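Local coordinates for protein enoyl-CoA hydratase (PDB 7MCM) that catalyses the reversible hydration of (2E)-enoyl-CoA to (3S)-3-hydroxyacyl-CoA and could take part in fatty acid oxidation, at residues B[61-66]-B[114-119]; B[109-114]-B[126-131]. One frame throughout, in Å; residues are numbered along the deposited sequence.

Contact 1: residues B[61-66]-B[114-119]; sequences GRFFSA and NGAAIG
Asn-114 and Phe-63 join the corner after strand 54-59 to the chain entering short strand 116-118, in the crotonase fold. The side-chain bonds come from Asn-114, whose CG sits between backbone N and carbonyl carbon (chi1 55°), which turns the amide toward the loop. ND2 donates to Phe-63 O over 3.0 Å, approaching from above that carbonyl plane, and makes a weak bond to Gly-61 O; OD1 accepts from the backbone N of Gly-59, so both ends of the amide are gripped. The backbone adds a parallel bridge between Ser-65 and Ala-117. Ala-116 O takes the N-H of Ser-65 (3.0 Å) in its carbonyl plane and a weak second bond from Phe-64 N, while Ile-118 N gives Ser-65 O a straight bond at 166°. The Ser-65 hydroxyl turns elsewhere, to Asn-28 O and Gly-67 N. Gly-115 CA makes a CA-H...O contact of 3.4 Å with Arg-62 O, nearly straight at the hydrogen. Apolar contacts fall on two sides of the strand: Phe-63 CD2 meets Ala-116 CB at 3.8 Å, and Phe-64 CD2 touches Ala-117 CB. The edge of the Phe-64 ring also receives Asn-114 OD1, with ring and amide planes 63° apart. Two waters complete the polar contacts: one donates to Arg-62 O and accepts from Ala-116 N, and the other donates to Arg-62 O and, at 3.0 Å, to Asn-114 O.

Contact 2: residues B[109-114]-B[126-131]; sequences VIAAVN and VMCDLR
Val-109, Ala-111 and Cys-128 make the heart of a β-β-α unit of the crotonase core, closed by the parallel pairing of strand 109-113 with strand 130-134 after the chain has passed through strand 116-118 and helix 120-127. Val-109 is held from both ends of its backbone. Its N-H donates to Asp-129 OD2 over 2.8 Å, using the anti lone pair of that carboxylate oxygen, and its O accepts from Asp-129 N (2.9 Å) and, weakly, from Leu-130 N. Asp-129 thus answers both polar groups of a single residue; OD2 also forms a salt bridge with Lys-220, which would be expected to favour the ionised carboxylate. With CG1 anti to the backbone N (chi1 -179°), Val-109 lays this methyl against Cys-128 SG at 3.6 Å. Ala-111 donates its N-H to Leu-130 O at 2.8 Å, and its methyl touches both Cys-128 CB (3.9 Å) and Arg-131 CG (3.8 Å). The Arg-131 chain bends at chi3, which returns NH1 to Cys-128 O and to Ala-125 O, tying the strand back to the end of helix 120-127, while NE binds Leu-187 O. On the other face, Ile-110 and Leu-130 lie side by side, CG1 to CB. Helix 197-209 covers this pair through Leu-204, strand 54-59 flanks strand 109-113 on its other edge, and Trp-164 and Ala-165 of a second subunit pack on Asp-129, Leu-130 and Arg-131.

In the fold
Contacts 1 and 2 have centres about 12 Å apart and share Asn-114, the residue just after strand 109-113, where the chain turns toward strand 116-118. Their segments alternate along the sequence, so 114-119 and the helix behind it form the path from one contact to the other. They also touch directly: Phe-64 CD1 of contact 1 packs 3.7 Å from Ala-112 O and 3.8 Å from Val-113 CA in contact 2. The Phe-64 ring thus rests on the backbone end of strand 109-113. In crotonases the oxyanion hole that binds the thioester carbonyl oxygen of the acyl-CoA uses backbone N-H groups from corresponding loop and helix-start regions, so contact 1 probably lies beside that site.

Contact 1: residues B[61-66]-B[114-119]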
ATOM      1  N   GLY B  61     -40.538  -7.263  -5.944  1.00 39.25           N
ATOM      2  CA  GLY B  61     -41.521  -6.568  -5.135  1.00 43.66           C
ATOM      3  C   GLY B  61     -41.103  -5.146  -4.798  1.00 41.56           C
ATOM      4  O   GLY B  61     -40.443  -4.460  -5.577  1.00 39.28           O
ATOM      5  N   ARG B  62     -41.486  -4.717  -3.593  1.00 43.70           N
ATOM      6  CA  ARG B  62     -41.341  -3.337  -3.156  1.00 41.24           C
ATOM      7  C   ARG B  62     -39.930  -2.989  -2.696  1.00 42.31           C
ATOM      8  O   ARG B  62     -39.565  -1.812  -2.708  1.00 43.62           O
ATOM      9  CB  ARG B  62     -42.307  -3.083  -2.005  1.00 44.40           C
ATOM     10  CG  ARG B  62     -42.822  -1.676  -1.884  1.00 58.68           C
ATOM     11  CD  ARG B  62     -43.481  -1.500  -0.526  1.00 65.47           C
ATOM     12  NE  ARG B  62     -43.749  -2.789   0.105  1.00 62.15           N
ATOM     13  CZ  ARG B  62     -44.076  -2.951   1.382  1.00 70.26           C
ATOM     14  NH1 ARG B  62     -44.183  -1.916   2.204  1.00 73.24           N
ATOM     15  NH2 ARG B  62     -44.303  -4.182   1.846  1.00 59.03           N
ATOM     16  N   PHE B  63     -39.141  -3.974  -2.283  1.00 39.97           N
ATOM     17  CA  PHE B  63     -37.830  -3.758  -1.698  1.00 34.35           C
ATOM     18  C   PHE B  63     -36.746  -4.141  -2.694  1.00 34.26           C
ATOM     19  O   PHE B  63     -36.929  -5.054  -3.500  1.00 33.28           O
ATOM     20  CB  PHE B  63     -37.632  -4.603  -0.431  1.00 35.79           C
ATOM     21  CG  PHE B  63     -38.516  -4.212   0.724  1.00 47.07           C
ATOM     22  CD1 PHE B  63     -39.788  -4.735   0.838  1.00 46.49           C
ATOM     23  CD2 PHE B  63     -38.049  -3.369   1.726  1.00 51.34           C
ATOM     24  CE1 PHE B  63     -40.603  -4.398   1.900  1.00 46.82           C
ATOM     25  CE2 PHE B  63     -38.864  -3.032   2.802  1.00 48.43           C
ATOM     26  CZ  PHE B  63     -40.139  -3.548   2.883  1.00 50.67           C
ATOM     27  N   PHE B  64     -35.622  -3.418  -2.651  1.00 28.75           N
ATOM     28  CA  PHE B  64     -34.394  -3.971  -3.213  1.00 29.92           C
ATOM     29  C   PHE B  64     -33.831  -5.010  -2.250  1.00 31.19           C
ATOM     30  O   PHE B  64     -33.764  -6.204  -2.566  1.00 32.22           O
ATOM     31  CB  PHE B  64     -33.377  -2.849  -3.499  1.00 31.32           C
ATOM     32  CG  PHE B  64     -32.042  -3.342  -3.998  1.00 30.58           C
ATOM     33  CD1 PHE B  64     -31.879  -3.757  -5.322  1.00 30.07           C
ATOM     34  CD2 PHE B  64     -30.938  -3.376  -3.148  1.00 33.26           C
ATOM     35  CE1 PHE B  64     -30.642  -4.205  -5.784  1.00 28.29           C
ATOM     36  CE2 PHE B  64     -29.695  -3.815  -3.606  1.00 33.27           C
ATOM     37  CZ  PHE B  64     -29.549  -4.228  -4.929  1.00 31.60           C
ATOM     38  N   SER B  65     -33.468  -4.570  -1.046  1.00 29.48           N
ATOM     39  CA  SER B  65     -33.112  -5.470   0.047  1.00 31.19           C
ATOM     40  C   SER B  65     -33.203  -4.699   1.356  1.00 36.67           C
ATOM     41  O   SER B  65     -32.511  -3.688   1.527  1.00 31.79           O
ATOM     42  CB  SER B  65     -31.712  -6.041  -0.144  1.00 32.20           C
ATOM     43  OG  SER B  65     -31.301  -6.738   1.016  1.00 32.41           O
ATOM     44  N   ALA B  66     -34.063  -5.168   2.283  1.00 35.77           N
ATOM     45  CA  ALA B  66     -34.105  -4.618   3.642  1.00 38.36           C
ATOM     46  C   ALA B  66     -32.915  -5.012   4.456  1.00 48.22           C
ATOM     47  O   ALA B  66     -32.961  -4.702   5.656  1.00 43.16           O
ATOM     48  CB  ALA B  66     -35.365  -5.064   4.380  1.00 42.22           C
ATOM     49  N   ASN B 114     -34.759  -0.887  -6.904  1.00 30.54           N
ATOM     50  CA  ASN B 114     -36.183  -0.683  -7.135  1.00 32.64           C
ATOM     51  C   ASN B 114     -36.930  -0.191  -5.900  1.00 34.15           C
ATOM     52  O   ASN B 114     -38.116   0.150  -6.005  1.00 35.53           O
ATOM     53  CB  ASN B 114     -36.812  -1.995  -7.613  1.00 36.28           C
ATOM     54  CG  ASN B 114     -36.556  -3.135  -6.645  1.00 32.60           C
ATOM     55  OD1 ASN B 114     -35.410  -3.544  -6.447  1.00 34.32           O
ATOM     56  ND2 ASN B 114     -37.616  -3.636  -6.017  1.00 35.91           N
ATOM     57  N   GLY B 115     -36.285  -0.158  -4.743  1.00 31.30           N
ATOM     58  CA  GLY B 115     -36.957   0.253  -3.524  1.00 34.70           C
ATOM     59  C   GLY B 115     -35.963   0.370  -2.399  1.00 33.93           C
ATOM     60  O   GLY B 115     -34.780   0.590  -2.652  1.00 32.16           O
ATOM     61  N   ALA B 116     -36.428   0.217  -1.160  1.00 29.41           N
ATOM     62  CA  ALA B 116     -35.565   0.328   0.003  1.00 30.91           C
ATOM     63  C   ALA B 116     -34.331  -0.556  -0.115  1.00 29.09           C
ATOM     64  O   ALA B 116     -34.425  -1.749  -0.411  1.00 34.26           O
ATOM     65  CB  ALA B 116     -36.350  -0.044   1.266  1.00 33.90           C
ATOM     66  N   ALA B 117     -33.170   0.045   0.115  1.00 27.08           N
ATOM     67  CA  ALA B 117     -31.893  -0.651   0.229  1.00 26.21           C
ATOM     68  C   ALA B 117     -31.323  -0.231   1.583  1.00 29.16           C
ATOM     69  O   ALA B 117     -30.783   0.872   1.720  1.00 28.72           O
ATOM     70  CB  ALA B 117     -30.954  -0.296  -0.921  1.00 29.31           C
ATOM     71  N   ILE B 118     -31.452  -1.104   2.578  1.00 27.68           N
ATOM     72  CA  ILE B 118     -31.220  -0.778   3.984  1.00 26.44           C
ATOM     73  C   ILE B 118     -30.154  -1.712   4.525  1.00 29.40           C
ATOM     74  O   ILE B 118     -30.208  -2.921   4.283  1.00 31.93           O
ATOM     75  CB  ILE B 118     -32.520  -0.941   4.810  1.00 30.02           C
ATOM     76  CG1 ILE B 118     -33.625  -0.066   4.234  1.00 31.19           C
ATOM     77  CG2 ILE B 118     -32.272  -0.618   6.314  1.00 32.50           C
ATOM     78  CD1 ILE B 118     -35.001  -0.291   4.913  1.00 32.97           C
ATOM     79  N   GLY B 119     -29.229  -1.172   5.306  1.00 30.20           N
ATOM     80  CA  GLY B 119     -28.278  -2.040   5.973  1.00 32.04           C
ATOM     81  C   GLY B 119     -27.432  -2.803   4.978  1.00 31.40           C
ATOM     82  O   GLY B 119     -26.800  -2.227   4.089  1.00 27.89           O
TER
HETATM   83  O   HOH W   1     -39.303   0.376  -0.768  1.00 40.91           O
HETATM   84  O   HOH W   2     -40.503   0.452  -4.140  1.00 46.44           O

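Contact 2: residues B[109-114]-B[126-131]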
ATOM      1  N   VAL B 109     -21.625  -5.721 -12.850  1.00 30.39           N
ATOM      2  CA  VAL B 109     -22.905  -5.853 -12.158  1.00 27.23           C
ATOM      3  C   VAL B 109     -23.554  -4.479 -12.047  1.00 27.89           C
ATOM      4  O   VAL B 109     -22.976  -3.556 -11.459  1.00 30.69           O
ATOM      5  CB  VAL B 109     -22.747  -6.483 -10.764  1.00 28.92           C
ATOM      6  CG1 VAL B 109     -24.106  -6.616 -10.112  1.00 24.09           C
ATOM      7  CG2 VAL B 109     -22.087  -7.865 -10.857  1.00 26.75           C
ATOM      8  N   ILE B 110     -24.768  -4.357 -12.568  1.00 26.87           N
ATOM      9  CA  ILE B 110     -25.568  -3.141 -12.452  1.00 29.56           C
ATOM     10  C   ILE B 110     -26.610  -3.358 -11.355  1.00 30.75           C
ATOM     11  O   ILE B 110     -27.423  -4.283 -11.448  1.00 27.32           O
ATOM     12  CB  ILE B 110     -26.239  -2.800 -13.792  1.00 27.81           C
ATOM     13  CG1 ILE B 110     -25.192  -2.420 -14.840  1.00 31.89           C
ATOM     14  CG2 ILE B 110     -27.270  -1.677 -13.644  1.00 31.16           C
ATOM     15  CD1 ILE B 110     -25.728  -2.649 -16.268  1.00 31.47           C
ATOM     16  N   ALA B 111     -26.591  -2.524 -10.308  1.00 25.51           N
ATOM     17  CA  ALA B 111     -27.653  -2.567  -9.298  1.00 29.37           C
ATOM     18  C   ALA B 111     -28.833  -1.735  -9.787  1.00 29.69           C
ATOM     19  O   ALA B 111     -28.698  -0.523  -9.993  1.00 30.05           O
ATOM     20  CB  ALA B 111     -27.158  -2.024  -7.952  1.00 25.79           C
ATOM     21  N   ALA B 112     -29.981  -2.377  -9.995  1.00 26.84           N
ATOM     22  CA  ALA B 112     -31.207  -1.664 -10.343  1.00 26.63           C
ATOM     23  C   ALA B 112     -32.029  -1.583  -9.060  1.00 28.91           C
ATOM     24  O   ALA B 112     -32.776  -2.495  -8.713  1.00 30.43           O
ATOM     25  CB  ALA B 112     -31.944  -2.359 -11.486  1.00 27.72           C
ATOM     26  N   VAL B 113     -31.856  -0.485  -8.328  1.00 32.72           N
ATOM     27  CA  VAL B 113     -32.386  -0.368  -6.976  1.00 29.85           C
ATOM     28  C   VAL B 113     -33.846   0.065  -7.102  1.00 31.91           C
ATOM     29  O   VAL B 113     -34.150   1.234  -7.358  1.00 32.29           O
ATOM     30  CB  VAL B 113     -31.552   0.600  -6.130  1.00 26.94           C
ATOM     31  CG1 VAL B 113     -32.019   0.599  -4.669  1.00 24.41           C
ATOM     32  CG2 VAL B 113     -30.065   0.197  -6.222  1.00 25.50           C
ATOM     33  N   ASN B 114     -34.759  -0.887  -6.904  1.00 30.54           N
ATOM     34  CA  ASN B 114     -36.183  -0.683  -7.135  1.00 32.64           C
ATOM     35  C   ASN B 114     -36.930  -0.191  -5.900  1.00 34.15           C
ATOM     36  O   ASN B 114     -38.116   0.150  -6.005  1.00 35.53           O
ATOM     37  CB  ASN B 114     -36.812  -1.995  -7.613  1.00 36.28           C
ATOM     38  CG  ASN B 114     -36.556  -3.135  -6.645  1.00 32.60           C
ATOM     39  OD1 ASN B 114     -35.410  -3.544  -6.447  1.00 34.32           O
ATOM     40  ND2 ASN B 114     -37.616  -3.636  -6.017  1.00 35.91           N
ATOM     41  N   VAL B 126     -24.025  -0.705  -3.203  1.00 28.70           N
ATOM     42  CA  VAL B 126     -22.798   0.067  -3.290  1.00 27.99           C
ATOM     43  C   VAL B 126     -21.615  -0.787  -3.739  1.00 30.26           C
ATOM     44  O   VAL B 126     -20.641  -0.264  -4.288  1.00 32.38           O
ATOM     45  CB  VAL B 126     -22.587   0.716  -1.906  1.00 34.53           C
ATOM     46  CG1 VAL B 126     -21.347   1.466  -1.869  1.00 29.30           C
ATOM     47  CG2 VAL B 126     -23.761   1.645  -1.591  1.00 37.73           C
ATOM     48  N   MET B 127     -21.668  -2.096  -3.517  1.00 27.34           N
ATOM     49  CA  MET B 127     -20.607  -2.987  -3.983  1.00 28.90           C
ATOM     50  C   MET B 127     -20.700  -3.300  -5.471  1.00 32.45           C
ATOM     51  O   MET B 127     -19.751  -3.868  -6.029  1.00 28.21           O
ATOM     52  CB  MET B 127     -20.661  -4.310  -3.218  1.00 27.69           C
ATOM     53  CG  MET B 127     -20.281  -4.228  -1.768  1.00 35.67           C
ATOM     54  SD  MET B 127     -20.775  -5.771  -0.952  1.00 41.20           S
ATOM     55  CE  MET B 127     -20.651  -5.217   0.749  1.00 43.99           C
ATOM     56  N   CYS B 128     -21.839  -3.016  -6.102  1.00 28.97           N
ATOM     57  CA  CYS B 128     -22.005  -3.219  -7.535  1.00 29.61           C
ATOM     58  C   CYS B 128     -21.251  -2.144  -8.317  1.00 28.55           C
ATOM     59  O   CYS B 128     -20.837  -1.118  -7.768  1.00 30.44           O
ATOM     60  CB  CYS B 128     -23.490  -3.226  -7.886  1.00 25.57           C
ATOM     61  SG  CYS B 128     -24.388  -4.647  -7.156  1.00 30.09           S
ATOM     62  N   ASP B 129     -21.045  -2.397  -9.618  1.00 28.99           N
ATOM     63  CA  ASP B 129     -20.201  -1.501 -10.411  1.00 29.85           C
ATOM     64  C   ASP B 129     -20.912  -0.201 -10.758  1.00 32.41           C
ATOM     65  O   ASP B 129     -20.286   0.866 -10.780  1.00 32.51           O
ATOM     66  CB  ASP B 129     -19.724  -2.203 -11.686  1.00 33.05           C
ATOM     67  CG  ASP B 129     -18.914  -3.456 -11.386  1.00 34.80           C
ATOM     68  OD1 ASP B 129     -17.897  -3.348 -10.673  1.00 41.56           O
ATOM     69  OD2 ASP B 129     -19.306  -4.549 -11.830  1.00 34.36           O
ATOM     70  N   LEU B 130     -22.202  -0.279 -11.043  1.00 31.42           N
ATOM     71  CA  LEU B 130     -23.026   0.846 -11.467  1.00 34.91           C
ATOM     72  C   LEU B 130     -24.337   0.750 -10.718  1.00 32.32           C
ATOM     73  O   LEU B 130     -24.830  -0.356 -10.498  1.00 28.33           O
ATOM     74  CB  LEU B 130     -23.322   0.817 -12.983  1.00 34.97           C
ATOM     75  CG  LEU B 130     -22.150   1.005 -13.931  1.00 40.97           C
ATOM     76  CD1 LEU B 130     -22.580   0.865 -15.365  1.00 41.26           C
ATOM     77  CD2 LEU B 130     -21.626   2.395 -13.689  1.00 47.79           C
ATOM     78  N   ARG B 131     -24.903   1.896 -10.335  1.00 30.89           N
ATOM     79  CA  ARG B 131     -26.215   1.929  -9.704  1.00 31.52           C
ATOM     80  C   ARG B 131     -27.140   2.856 -10.469  1.00 30.75           C
ATOM     81  O   ARG B 131     -26.744   3.956 -10.861  1.00 30.32           O
ATOM     82  CB  ARG B 131     -26.144   2.404  -8.260  1.00 29.55           C
ATOM     83  CG  ARG B 131     -25.682   1.369  -7.268  1.00 31.10           C
ATOM     84  CD  ARG B 131     -24.974   2.065  -6.097  1.00 32.85           C
ATOM     85  NE  ARG B 131     -23.784   2.775  -6.545  1.00 31.39           N
ATOM     86  CZ  ARG B 131     -22.657   2.163  -6.874  1.00 32.64           C
ATOM     87  NH1 ARG B 131     -22.555   0.839  -6.829  1.00 32.63           N
ATOM     88  NH2 ARG B 131     -21.609   2.889  -7.251  1.00 25.24           N
TER